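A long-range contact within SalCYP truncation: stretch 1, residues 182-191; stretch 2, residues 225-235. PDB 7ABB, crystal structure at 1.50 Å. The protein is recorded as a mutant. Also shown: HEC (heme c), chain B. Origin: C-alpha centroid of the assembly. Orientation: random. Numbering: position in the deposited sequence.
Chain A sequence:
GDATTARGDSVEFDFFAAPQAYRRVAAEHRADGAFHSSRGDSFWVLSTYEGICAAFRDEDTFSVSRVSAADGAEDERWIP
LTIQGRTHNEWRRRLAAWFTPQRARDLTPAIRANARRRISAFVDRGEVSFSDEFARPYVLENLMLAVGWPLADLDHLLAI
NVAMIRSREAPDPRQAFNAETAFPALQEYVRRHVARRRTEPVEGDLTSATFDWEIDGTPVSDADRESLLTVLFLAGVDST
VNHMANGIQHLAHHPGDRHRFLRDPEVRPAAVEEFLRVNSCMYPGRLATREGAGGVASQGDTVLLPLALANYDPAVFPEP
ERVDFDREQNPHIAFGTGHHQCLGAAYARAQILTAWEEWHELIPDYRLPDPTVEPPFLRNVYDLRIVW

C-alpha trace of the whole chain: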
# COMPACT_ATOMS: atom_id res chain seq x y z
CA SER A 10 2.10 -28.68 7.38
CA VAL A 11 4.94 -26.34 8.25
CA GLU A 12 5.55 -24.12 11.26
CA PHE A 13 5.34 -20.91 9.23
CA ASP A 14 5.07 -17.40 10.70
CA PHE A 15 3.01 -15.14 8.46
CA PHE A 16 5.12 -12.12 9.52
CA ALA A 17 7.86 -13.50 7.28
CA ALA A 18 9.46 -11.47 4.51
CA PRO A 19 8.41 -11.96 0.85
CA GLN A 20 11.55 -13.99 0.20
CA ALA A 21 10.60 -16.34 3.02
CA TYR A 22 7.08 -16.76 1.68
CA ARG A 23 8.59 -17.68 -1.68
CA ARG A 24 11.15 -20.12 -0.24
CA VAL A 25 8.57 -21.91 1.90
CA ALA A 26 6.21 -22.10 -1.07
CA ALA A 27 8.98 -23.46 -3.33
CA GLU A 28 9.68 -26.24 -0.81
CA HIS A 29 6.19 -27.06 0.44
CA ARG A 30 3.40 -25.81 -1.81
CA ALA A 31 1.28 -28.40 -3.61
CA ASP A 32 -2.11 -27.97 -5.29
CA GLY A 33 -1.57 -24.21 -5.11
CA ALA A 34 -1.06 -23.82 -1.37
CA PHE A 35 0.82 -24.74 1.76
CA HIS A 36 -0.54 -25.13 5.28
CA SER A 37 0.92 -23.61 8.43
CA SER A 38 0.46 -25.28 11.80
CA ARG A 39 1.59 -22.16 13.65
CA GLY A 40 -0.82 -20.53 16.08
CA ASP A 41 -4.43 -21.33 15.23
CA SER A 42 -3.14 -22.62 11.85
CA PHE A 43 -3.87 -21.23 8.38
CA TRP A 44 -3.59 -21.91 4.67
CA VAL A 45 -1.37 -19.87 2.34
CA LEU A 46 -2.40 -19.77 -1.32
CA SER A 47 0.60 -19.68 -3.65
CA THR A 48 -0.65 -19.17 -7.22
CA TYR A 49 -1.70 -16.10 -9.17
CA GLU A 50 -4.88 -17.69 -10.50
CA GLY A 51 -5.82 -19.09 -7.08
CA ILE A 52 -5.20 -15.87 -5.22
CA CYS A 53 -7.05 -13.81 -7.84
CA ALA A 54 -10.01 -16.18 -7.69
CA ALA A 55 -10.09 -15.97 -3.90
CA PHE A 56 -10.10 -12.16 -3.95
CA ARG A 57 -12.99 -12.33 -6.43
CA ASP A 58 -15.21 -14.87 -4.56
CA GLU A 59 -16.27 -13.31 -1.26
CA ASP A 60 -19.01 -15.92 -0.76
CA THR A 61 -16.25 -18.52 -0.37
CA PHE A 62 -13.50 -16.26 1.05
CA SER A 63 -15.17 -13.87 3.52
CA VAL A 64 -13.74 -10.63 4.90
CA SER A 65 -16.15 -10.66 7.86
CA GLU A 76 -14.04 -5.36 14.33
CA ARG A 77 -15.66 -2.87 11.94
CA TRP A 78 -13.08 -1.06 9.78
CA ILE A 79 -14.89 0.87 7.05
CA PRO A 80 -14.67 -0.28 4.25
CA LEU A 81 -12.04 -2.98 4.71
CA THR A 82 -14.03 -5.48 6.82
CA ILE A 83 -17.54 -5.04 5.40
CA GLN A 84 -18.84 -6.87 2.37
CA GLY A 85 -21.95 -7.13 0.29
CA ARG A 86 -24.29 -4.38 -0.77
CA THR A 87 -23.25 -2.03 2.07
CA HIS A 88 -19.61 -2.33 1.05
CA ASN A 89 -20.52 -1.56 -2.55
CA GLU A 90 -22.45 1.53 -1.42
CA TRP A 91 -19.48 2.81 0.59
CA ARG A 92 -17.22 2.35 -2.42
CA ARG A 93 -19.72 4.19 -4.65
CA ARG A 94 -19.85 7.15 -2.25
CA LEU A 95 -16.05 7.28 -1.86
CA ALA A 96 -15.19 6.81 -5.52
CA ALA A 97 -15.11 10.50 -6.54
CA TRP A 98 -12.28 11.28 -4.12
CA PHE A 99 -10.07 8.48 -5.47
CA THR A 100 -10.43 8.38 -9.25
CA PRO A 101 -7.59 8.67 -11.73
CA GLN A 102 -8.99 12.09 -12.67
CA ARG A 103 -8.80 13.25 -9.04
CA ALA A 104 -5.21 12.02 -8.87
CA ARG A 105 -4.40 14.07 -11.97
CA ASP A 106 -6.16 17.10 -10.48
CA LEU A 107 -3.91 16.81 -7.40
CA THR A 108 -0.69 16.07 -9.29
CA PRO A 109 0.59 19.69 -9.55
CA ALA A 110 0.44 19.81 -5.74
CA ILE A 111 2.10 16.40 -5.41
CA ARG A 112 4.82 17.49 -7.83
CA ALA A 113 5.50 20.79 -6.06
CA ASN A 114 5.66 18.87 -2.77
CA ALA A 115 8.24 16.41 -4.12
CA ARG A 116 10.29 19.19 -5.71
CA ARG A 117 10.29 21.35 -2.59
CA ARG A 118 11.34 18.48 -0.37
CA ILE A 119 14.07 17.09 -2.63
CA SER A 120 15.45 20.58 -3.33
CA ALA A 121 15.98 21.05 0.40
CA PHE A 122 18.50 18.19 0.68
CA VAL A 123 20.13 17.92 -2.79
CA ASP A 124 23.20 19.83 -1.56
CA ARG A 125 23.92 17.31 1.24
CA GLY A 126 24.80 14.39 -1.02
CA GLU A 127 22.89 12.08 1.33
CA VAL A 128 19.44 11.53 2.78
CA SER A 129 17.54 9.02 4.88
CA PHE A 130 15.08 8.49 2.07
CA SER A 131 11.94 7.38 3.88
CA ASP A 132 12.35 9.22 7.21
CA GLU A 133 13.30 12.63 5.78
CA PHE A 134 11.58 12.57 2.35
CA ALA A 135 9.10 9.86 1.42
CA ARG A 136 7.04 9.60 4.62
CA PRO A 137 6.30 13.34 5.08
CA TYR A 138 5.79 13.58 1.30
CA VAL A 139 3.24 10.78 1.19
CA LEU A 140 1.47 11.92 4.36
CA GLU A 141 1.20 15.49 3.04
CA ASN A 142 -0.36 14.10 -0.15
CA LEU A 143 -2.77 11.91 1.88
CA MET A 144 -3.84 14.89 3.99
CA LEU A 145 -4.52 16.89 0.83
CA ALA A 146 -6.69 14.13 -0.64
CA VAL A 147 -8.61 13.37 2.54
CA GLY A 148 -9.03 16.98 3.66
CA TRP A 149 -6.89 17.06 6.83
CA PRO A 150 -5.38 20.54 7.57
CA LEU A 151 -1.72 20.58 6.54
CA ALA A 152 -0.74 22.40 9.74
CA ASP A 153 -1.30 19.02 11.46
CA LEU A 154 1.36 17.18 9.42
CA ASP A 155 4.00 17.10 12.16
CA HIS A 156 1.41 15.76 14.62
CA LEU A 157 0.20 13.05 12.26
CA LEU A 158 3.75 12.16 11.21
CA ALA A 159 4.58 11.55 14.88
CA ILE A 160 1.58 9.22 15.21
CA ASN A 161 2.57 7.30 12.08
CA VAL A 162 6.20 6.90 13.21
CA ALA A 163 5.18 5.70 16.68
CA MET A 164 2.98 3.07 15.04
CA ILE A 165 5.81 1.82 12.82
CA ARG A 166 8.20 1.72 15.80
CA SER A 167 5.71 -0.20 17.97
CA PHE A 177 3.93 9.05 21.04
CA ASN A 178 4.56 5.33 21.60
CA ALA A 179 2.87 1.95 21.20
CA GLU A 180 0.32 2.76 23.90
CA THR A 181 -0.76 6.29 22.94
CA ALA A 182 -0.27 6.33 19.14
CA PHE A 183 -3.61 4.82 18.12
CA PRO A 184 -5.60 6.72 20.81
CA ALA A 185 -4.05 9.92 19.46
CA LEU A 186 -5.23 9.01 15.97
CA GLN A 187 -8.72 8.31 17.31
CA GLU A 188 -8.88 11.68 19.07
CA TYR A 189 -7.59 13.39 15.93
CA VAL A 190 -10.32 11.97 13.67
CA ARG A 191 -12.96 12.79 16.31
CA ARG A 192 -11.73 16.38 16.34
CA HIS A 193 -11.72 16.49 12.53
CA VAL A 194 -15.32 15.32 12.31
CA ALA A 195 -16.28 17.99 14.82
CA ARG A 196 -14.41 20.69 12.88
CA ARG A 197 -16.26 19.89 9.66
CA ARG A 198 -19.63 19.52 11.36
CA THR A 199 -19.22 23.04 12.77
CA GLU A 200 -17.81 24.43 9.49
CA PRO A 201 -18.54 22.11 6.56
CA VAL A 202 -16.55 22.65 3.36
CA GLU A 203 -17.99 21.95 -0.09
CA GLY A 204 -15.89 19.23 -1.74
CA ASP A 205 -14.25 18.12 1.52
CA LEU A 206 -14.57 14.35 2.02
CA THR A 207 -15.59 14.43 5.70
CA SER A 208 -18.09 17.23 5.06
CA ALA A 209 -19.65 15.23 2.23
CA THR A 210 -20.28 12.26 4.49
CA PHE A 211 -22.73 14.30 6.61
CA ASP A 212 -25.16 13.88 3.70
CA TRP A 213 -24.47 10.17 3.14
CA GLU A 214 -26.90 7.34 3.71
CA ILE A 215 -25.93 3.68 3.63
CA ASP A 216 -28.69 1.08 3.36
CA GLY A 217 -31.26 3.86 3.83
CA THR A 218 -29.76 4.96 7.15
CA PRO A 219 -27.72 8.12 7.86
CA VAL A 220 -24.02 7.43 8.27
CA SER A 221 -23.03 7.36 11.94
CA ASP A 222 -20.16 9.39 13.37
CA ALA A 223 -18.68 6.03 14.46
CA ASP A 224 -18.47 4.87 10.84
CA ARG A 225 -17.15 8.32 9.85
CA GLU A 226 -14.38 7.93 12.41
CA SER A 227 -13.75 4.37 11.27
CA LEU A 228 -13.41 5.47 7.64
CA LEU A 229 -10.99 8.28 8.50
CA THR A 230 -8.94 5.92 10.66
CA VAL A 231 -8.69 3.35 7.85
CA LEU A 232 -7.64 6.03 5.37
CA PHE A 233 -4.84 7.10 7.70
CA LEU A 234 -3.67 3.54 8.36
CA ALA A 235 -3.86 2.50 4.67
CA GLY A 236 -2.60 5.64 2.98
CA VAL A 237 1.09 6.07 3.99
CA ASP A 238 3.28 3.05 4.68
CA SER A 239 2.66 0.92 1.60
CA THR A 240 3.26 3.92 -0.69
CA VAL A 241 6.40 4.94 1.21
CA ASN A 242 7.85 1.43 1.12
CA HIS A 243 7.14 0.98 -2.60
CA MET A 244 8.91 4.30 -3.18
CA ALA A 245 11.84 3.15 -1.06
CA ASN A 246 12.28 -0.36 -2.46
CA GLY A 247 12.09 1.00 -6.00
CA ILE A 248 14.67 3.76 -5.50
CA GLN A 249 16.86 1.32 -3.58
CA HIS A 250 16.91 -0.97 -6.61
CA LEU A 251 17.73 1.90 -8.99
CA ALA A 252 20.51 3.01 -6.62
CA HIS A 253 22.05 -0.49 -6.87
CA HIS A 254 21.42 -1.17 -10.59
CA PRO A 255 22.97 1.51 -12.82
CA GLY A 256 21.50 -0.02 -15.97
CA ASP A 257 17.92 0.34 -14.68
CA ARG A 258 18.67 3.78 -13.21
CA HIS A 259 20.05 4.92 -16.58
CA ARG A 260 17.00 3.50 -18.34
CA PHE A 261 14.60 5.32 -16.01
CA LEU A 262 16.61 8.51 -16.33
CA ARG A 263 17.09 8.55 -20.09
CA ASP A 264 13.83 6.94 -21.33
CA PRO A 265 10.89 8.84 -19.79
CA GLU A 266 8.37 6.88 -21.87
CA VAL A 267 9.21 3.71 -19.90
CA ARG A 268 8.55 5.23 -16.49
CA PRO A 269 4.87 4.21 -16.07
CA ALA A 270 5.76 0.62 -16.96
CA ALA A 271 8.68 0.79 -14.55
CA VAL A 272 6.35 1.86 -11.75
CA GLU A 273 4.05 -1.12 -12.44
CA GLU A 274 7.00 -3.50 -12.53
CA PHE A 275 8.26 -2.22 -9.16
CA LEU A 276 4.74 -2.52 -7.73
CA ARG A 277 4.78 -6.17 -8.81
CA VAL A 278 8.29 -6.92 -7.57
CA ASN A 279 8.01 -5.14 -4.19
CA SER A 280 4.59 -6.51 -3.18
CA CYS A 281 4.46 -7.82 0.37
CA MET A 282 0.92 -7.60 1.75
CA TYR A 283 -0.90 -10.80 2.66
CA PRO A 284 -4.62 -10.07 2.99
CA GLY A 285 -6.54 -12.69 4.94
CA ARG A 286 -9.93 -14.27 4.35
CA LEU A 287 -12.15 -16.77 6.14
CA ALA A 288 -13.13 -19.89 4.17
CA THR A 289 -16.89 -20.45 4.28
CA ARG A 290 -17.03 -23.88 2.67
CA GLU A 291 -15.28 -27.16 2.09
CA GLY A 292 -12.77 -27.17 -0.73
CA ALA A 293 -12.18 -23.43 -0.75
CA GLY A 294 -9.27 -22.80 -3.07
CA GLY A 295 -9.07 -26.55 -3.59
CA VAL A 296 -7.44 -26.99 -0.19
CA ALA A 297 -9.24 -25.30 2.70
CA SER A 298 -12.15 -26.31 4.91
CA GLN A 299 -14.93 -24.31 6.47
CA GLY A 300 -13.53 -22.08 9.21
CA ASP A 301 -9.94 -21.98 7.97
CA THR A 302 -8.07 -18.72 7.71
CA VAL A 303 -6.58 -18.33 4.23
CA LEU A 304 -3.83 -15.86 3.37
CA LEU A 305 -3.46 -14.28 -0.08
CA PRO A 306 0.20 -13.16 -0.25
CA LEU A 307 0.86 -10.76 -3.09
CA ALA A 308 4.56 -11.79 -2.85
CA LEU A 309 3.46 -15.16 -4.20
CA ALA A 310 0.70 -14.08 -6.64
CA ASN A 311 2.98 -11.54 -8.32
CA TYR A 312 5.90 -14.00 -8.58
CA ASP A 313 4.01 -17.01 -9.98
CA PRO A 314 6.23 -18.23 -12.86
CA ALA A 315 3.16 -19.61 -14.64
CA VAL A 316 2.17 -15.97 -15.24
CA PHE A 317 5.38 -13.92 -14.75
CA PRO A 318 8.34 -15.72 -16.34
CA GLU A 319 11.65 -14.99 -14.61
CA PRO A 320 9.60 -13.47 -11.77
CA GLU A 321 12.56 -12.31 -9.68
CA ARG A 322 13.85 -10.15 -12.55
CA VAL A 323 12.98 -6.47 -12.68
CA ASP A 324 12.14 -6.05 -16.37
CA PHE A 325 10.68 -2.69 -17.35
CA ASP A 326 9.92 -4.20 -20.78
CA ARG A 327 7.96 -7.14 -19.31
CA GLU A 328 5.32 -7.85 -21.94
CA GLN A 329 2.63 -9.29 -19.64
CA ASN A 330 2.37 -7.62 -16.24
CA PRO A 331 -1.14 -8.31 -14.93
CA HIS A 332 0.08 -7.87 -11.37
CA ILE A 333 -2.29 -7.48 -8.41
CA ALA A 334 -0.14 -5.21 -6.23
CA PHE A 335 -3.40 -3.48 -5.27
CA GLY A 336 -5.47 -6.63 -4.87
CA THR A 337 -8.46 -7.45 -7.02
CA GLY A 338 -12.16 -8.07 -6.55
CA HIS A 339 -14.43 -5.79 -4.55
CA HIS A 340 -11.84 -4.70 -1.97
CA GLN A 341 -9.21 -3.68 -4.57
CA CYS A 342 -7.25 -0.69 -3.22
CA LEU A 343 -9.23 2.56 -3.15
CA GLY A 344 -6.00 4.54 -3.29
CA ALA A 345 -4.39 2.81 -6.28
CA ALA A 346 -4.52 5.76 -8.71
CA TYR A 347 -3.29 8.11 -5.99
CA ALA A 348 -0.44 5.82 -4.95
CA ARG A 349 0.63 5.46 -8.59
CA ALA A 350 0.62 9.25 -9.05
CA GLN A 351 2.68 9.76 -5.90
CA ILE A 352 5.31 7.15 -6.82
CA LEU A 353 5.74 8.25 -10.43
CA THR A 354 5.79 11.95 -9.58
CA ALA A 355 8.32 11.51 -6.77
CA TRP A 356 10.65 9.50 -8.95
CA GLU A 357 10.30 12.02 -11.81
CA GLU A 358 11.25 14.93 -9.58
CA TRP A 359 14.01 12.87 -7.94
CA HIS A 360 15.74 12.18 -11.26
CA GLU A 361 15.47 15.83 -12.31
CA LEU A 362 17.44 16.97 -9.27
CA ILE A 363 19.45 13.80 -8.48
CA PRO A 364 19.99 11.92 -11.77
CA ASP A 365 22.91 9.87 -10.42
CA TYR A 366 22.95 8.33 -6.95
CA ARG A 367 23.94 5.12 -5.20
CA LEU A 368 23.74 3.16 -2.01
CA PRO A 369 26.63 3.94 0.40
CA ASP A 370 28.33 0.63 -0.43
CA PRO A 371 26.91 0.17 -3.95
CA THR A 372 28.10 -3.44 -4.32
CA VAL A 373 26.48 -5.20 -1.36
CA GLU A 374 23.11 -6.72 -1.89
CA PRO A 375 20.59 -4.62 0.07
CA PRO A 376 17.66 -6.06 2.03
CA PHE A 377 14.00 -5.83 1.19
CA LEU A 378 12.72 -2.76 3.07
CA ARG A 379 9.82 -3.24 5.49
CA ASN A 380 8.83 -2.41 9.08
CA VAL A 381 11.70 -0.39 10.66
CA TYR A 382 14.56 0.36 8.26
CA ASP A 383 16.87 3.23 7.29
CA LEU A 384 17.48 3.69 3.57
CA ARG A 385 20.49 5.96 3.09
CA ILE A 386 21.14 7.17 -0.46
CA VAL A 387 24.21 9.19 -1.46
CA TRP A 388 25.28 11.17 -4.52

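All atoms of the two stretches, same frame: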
# COMPACT_ATOMS: atom_id res chain seq x y z
N ALA A 182 -0.20 5.97 20.56
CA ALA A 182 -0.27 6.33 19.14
C ALA A 182 -1.69 6.20 18.61
O ALA A 182 -2.28 7.18 18.14
CB ALA A 182 0.69 5.45 18.34
N PHE A 183 -2.27 5.00 18.66
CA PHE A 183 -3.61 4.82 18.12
C PHE A 183 -4.65 5.68 18.84
O PHE A 183 -5.48 6.29 18.14
CB PHE A 183 -4.01 3.34 18.15
CG PHE A 183 -5.30 3.04 17.43
CD1 PHE A 183 -5.38 3.18 16.05
CD2 PHE A 183 -6.42 2.65 18.13
CE1 PHE A 183 -6.57 2.92 15.39
CE2 PHE A 183 -7.61 2.39 17.47
CZ PHE A 183 -7.69 2.52 16.11
N PRO A 184 -4.68 5.77 20.17
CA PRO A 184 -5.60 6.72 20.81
C PRO A 184 -5.47 8.14 20.29
O PRO A 184 -6.47 8.85 20.15
CB PRO A 184 -5.21 6.62 22.30
CG PRO A 184 -4.66 5.26 22.45
CD PRO A 184 -3.98 4.92 21.15
N ALA A 185 -4.24 8.59 20.01
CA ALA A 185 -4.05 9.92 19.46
C ALA A 185 -4.70 10.04 18.08
O ALA A 185 -5.31 11.06 17.76
CB ALA A 185 -2.55 10.25 19.37
N LEU A 186 -4.56 9.00 17.26
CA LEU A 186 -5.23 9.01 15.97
C LEU A 186 -6.74 9.07 16.14
O LEU A 186 -7.43 9.80 15.42
CB LEU A 186 -4.84 7.76 15.17
CG LEU A 186 -5.53 7.60 13.83
CD1 LEU A 186 -5.22 8.77 12.92
CD2 LEU A 186 -5.12 6.29 13.17
N GLN A 187 -7.28 8.31 17.10
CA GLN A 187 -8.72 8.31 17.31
C GLN A 187 -9.23 9.67 17.75
O GLN A 187 -10.27 10.14 17.28
CB GLN A 187 -9.10 7.24 18.34
CG GLN A 187 -8.84 5.84 17.86
CD GLN A 187 -9.31 4.81 18.86
OE1 GLN A 187 -8.83 4.76 19.99
NE2 GLN A 187 -10.26 3.98 18.45
N GLU A 188 -8.49 10.33 18.66
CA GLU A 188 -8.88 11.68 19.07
C GLU A 188 -8.79 12.64 17.90
O GLU A 188 -9.66 13.51 17.73
CB GLU A 188 -7.98 12.15 20.22
CG GLU A 188 -8.58 11.96 21.60
CD GLU A 188 -9.73 12.92 21.88
OE1 GLU A 188 -9.77 14.01 21.27
OE2 GLU A 188 -10.59 12.59 22.72
N TYR A 189 -7.75 12.50 17.07
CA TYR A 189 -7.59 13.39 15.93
C TYR A 189 -8.79 13.30 14.98
O TYR A 189 -9.35 14.32 14.58
CB TYR A 189 -6.29 13.07 15.18
CG TYR A 189 -6.09 14.01 14.02
CD1 TYR A 189 -5.52 15.26 14.21
CD2 TYR A 189 -6.50 13.66 12.75
CE1 TYR A 189 -5.34 16.12 13.16
CE2 TYR A 189 -6.30 14.52 11.68
CZ TYR A 189 -5.74 15.75 11.90
OH TYR A 189 -5.56 16.61 10.85
N VAL A 190 -9.20 12.08 14.61
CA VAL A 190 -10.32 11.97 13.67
C VAL A 190 -11.62 12.45 14.30
O VAL A 190 -12.47 13.01 13.61
CB VAL A 190 -10.47 10.54 13.12
CG1 VAL A 190 -9.19 10.08 12.43
CG2 VAL A 190 -10.91 9.58 14.20
N ARG A 191 -11.80 12.24 15.62
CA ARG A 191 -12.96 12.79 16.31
C ARG A 191 -12.98 14.30 16.22
O ARG A 191 -14.02 14.92 15.95
CB ARG A 191 -12.96 12.36 17.78
CG ARG A 191 -13.50 10.99 18.02
CD ARG A 191 -14.05 10.86 19.43
NE ARG A 191 -13.00 11.00 20.44
CZ ARG A 191 -12.19 10.01 20.81
NH1 ARG A 191 -12.31 8.81 20.28
NH2 ARG A 191 -11.27 10.23 21.73
N ARG A 225 -17.99 7.22 10.33
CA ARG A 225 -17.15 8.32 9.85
C ARG A 225 -15.75 8.22 10.44
O ARG A 225 -14.76 8.34 9.73
CB ARG A 225 -17.74 9.68 10.22
CG ARG A 225 -18.81 10.15 9.28
CD ARG A 225 -19.32 11.55 9.59
NE ARG A 225 -20.57 11.72 8.87
CZ ARG A 225 -21.77 11.42 9.34
NH1 ARG A 225 -21.92 11.03 10.60
NH2 ARG A 225 -22.83 11.57 8.57
N GLU A 226 -15.68 8.04 11.75
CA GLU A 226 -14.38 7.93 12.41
C GLU A 226 -13.65 6.68 11.95
O GLU A 226 -12.43 6.69 11.75
CB GLU A 226 -14.58 7.93 13.92
CG GLU A 226 -15.13 9.23 14.44
CD GLU A 226 -15.56 9.14 15.88
OE1 GLU A 226 -15.02 8.28 16.60
OE2 GLU A 226 -16.44 9.93 16.30
N SER A 227 -14.38 5.58 11.79
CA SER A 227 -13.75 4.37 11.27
C SER A 227 -13.13 4.61 9.89
O SER A 227 -11.96 4.29 9.66
CB SER A 227 -14.77 3.24 11.22
OG SER A 227 -14.15 2.06 10.76
N LEU A 228 -13.91 5.19 8.98
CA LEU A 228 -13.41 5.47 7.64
C LEU A 228 -12.12 6.29 7.68
O LEU A 228 -11.12 5.94 7.05
CB LEU A 228 -14.47 6.21 6.82
CG LEU A 228 -14.00 6.75 5.47
CD1 LEU A 228 -13.62 5.62 4.51
CD2 LEU A 228 -15.08 7.64 4.87
N LEU A 229 -12.14 7.39 8.43
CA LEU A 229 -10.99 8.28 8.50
C LEU A 229 -9.79 7.57 9.10
O LEU A 229 -8.65 7.78 8.66
CB LEU A 229 -11.34 9.53 9.31
CG LEU A 229 -12.32 10.46 8.60
CD1 LEU A 229 -12.78 11.60 9.54
CD2 LEU A 229 -11.71 11.05 7.34
N THR A 230 -10.03 6.70 10.09
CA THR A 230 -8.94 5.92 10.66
C THR A 230 -8.35 4.97 9.62
O THR A 230 -7.12 4.85 9.51
CB THR A 230 -9.45 5.13 11.87
OG1 THR A 230 -10.01 6.05 12.82
CG2 THR A 230 -8.31 4.37 12.55
N VAL A 231 -9.20 4.28 8.86
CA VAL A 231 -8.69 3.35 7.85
C VAL A 231 -7.89 4.09 6.79
O VAL A 231 -6.82 3.64 6.36
CB VAL A 231 -9.87 2.58 7.22
CG1 VAL A 231 -9.43 1.86 5.96
CG2 VAL A 231 -10.45 1.60 8.21
N LEU A 232 -8.38 5.26 6.36
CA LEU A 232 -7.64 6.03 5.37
C LEU A 232 -6.26 6.39 5.88
O LEU A 232 -5.28 6.32 5.13
CB LEU A 232 -8.42 7.28 5.00
CG LEU A 232 -9.68 6.99 4.18
CD1 LEU A 232 -10.48 8.24 3.97
CD2 LEU A 232 -9.35 6.40 2.83
N PHE A 233 -6.15 6.78 7.15
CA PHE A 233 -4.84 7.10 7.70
C PHE A 233 -3.95 5.87 7.72
O PHE A 233 -2.78 5.93 7.34
CB PHE A 233 -4.98 7.67 9.11
CG PHE A 233 -3.66 8.03 9.74
CD1 PHE A 233 -3.11 9.27 9.52
CD2 PHE A 233 -2.99 7.14 10.55
CE1 PHE A 233 -1.89 9.61 10.09
CE2 PHE A 233 -1.76 7.49 11.14
CZ PHE A 233 -1.23 8.72 10.90
N LEU A 234 -4.49 4.74 8.19
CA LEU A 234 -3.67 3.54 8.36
C LEU A 234 -3.28 2.91 7.03
O LEU A 234 -2.22 2.27 6.94
CB LEU A 234 -4.42 2.53 9.23
CG LEU A 234 -4.62 2.93 10.69
CD1 LEU A 234 -5.50 1.90 11.39
CD2 LEU A 234 -3.30 3.06 11.43
N ALA A 235 -4.11 3.07 5.99
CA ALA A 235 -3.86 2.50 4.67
C ALA A 235 -3.02 3.40 3.77
O ALA A 235 -2.36 2.90 2.86
CB ALA A 235 -5.19 2.22 3.97
FE HEC B . -4.58 0.45 -0.49
CHA HEC B . -7.12 -1.78 0.15
CHB HEC B . -2.58 -2.18 -1.39
CHC HEC B . -2.04 2.66 -1.17
CHD HEC B . -6.44 3.02 0.75
NA HEC B . -4.80 -1.55 -0.58
C1A HEC B . -5.95 -2.30 -0.32
C2A HEC B . -5.74 -3.70 -0.59
C3A HEC B . -4.47 -3.79 -1.03
C4A HEC B . -3.88 -2.47 -1.02
CMA HEC B . -3.70 -5.06 -1.45
CAA HEC B . -6.79 -4.86 -0.45
CBA HEC B . -6.83 -5.49 0.93
CGA HEC B . -7.84 -6.63 0.95
O1A HEC B . -8.05 -7.15 2.07
O2A HEC B . -8.38 -6.98 -0.14
NB HEC B . -2.67 0.28 -1.09
C1B HEC B . -2.04 -0.90 -1.46
C2B HEC B . -0.74 -0.55 -1.95
C3B HEC B . -0.60 0.78 -1.91
C4B HEC B . -1.79 1.33 -1.35
CMB HEC B . 0.23 -1.64 -2.46
CAB HEC B . 0.52 1.72 -2.27
CBB HEC B . 1.62 1.16 -3.11
NC HEC B . -4.30 2.45 -0.22
C1C HEC B . -3.21 3.17 -0.66
C2C HEC B . -3.47 4.57 -0.47
C3C HEC B . -4.70 4.71 0.07
C4C HEC B . -5.22 3.37 0.24
CMC HEC B . -2.48 5.68 -0.85
CAC HEC B . -5.48 5.95 0.51
CBC HEC B . -5.10 7.32 -0.04
ND HEC B . -6.40 0.58 0.32
C1D HEC B . -6.97 1.77 0.76
C2D HEC B . -8.29 1.48 1.23
C3D HEC B . -8.52 0.02 1.07
C4D HEC B . -7.30 -0.47 0.46
CMD HEC B . -9.26 2.50 1.83
CAD HEC B . -9.78 -0.79 1.43
CBD HEC B . -10.66 -0.85 0.21
CGD HEC B . -11.87 -1.72 0.48
O1D HEC B . -12.84 -1.66 -0.30
O2D HEC B . -11.83 -2.47 1.48

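Both stretches are helical, and the i to i+4 backbone hydrogen bonds document it: Val190 N to Leu186 O at 3.0 Å in the first, Thr230 N to Glu226 O at 2.9 Å in the second. Their axes approach to 9.4 Å, and their N-to-C directions differ by 124°, so the helices run in broadly opposing senses but cross obliquely. The nearest pair of CA atoms is Val190 CA and Glu226 CA, 5.9 Å apart. The contact buries 431 Å², counting both sides, and no hydrogen bond crosses it; side-chain packing carries the interface.

The apolar contacts centre on Leu186 and Val190, whose CA-to-CB bonds both point toward the second helix. Leu186 (chi1 t, chi2 p) places CD1 3.8 Å from the centroid of the Phe233 ring and 22° off its normal, a CH-pi contact over the ring face, while its CD2 lies 3.5 Å from Phe233 CD2 and 4.1 Å from Leu234 CD2. Val190 packs CG1 against Leu229 CB at 3.8 Å and CG2 against Glu226 CB at 4.0 Å, so the latter contact uses the aliphatic base of an acidic side chain. Phe183 starts sideways, yet its ring reaches Leu234, with CE1 to CD1 at 4.3 Å.

Thr230 joins this packing through its methyl group: CG2 is 3.6 Å from Phe183 CE1 and 3.8 Å from Leu186 CD2. Its hydroxyl is satisfied within its own helix, OG1 donating to Glu226 O at 2.7 Å, which lets a polar residue sit buried among apolar neighbours.

Charge contributes less directly. Arg191 NH1 and Glu226 OE1 are 4.6 Å apart, beyond a salt bridge, although Arg191 CG comes within 3.4 Å of Glu226 OE1. The guanidinium instead bridges within its own helix, Arg191 NH2 to Glu188 OE2 at 2.6 Å, with a near-linear 165° hydrogen-bond angle.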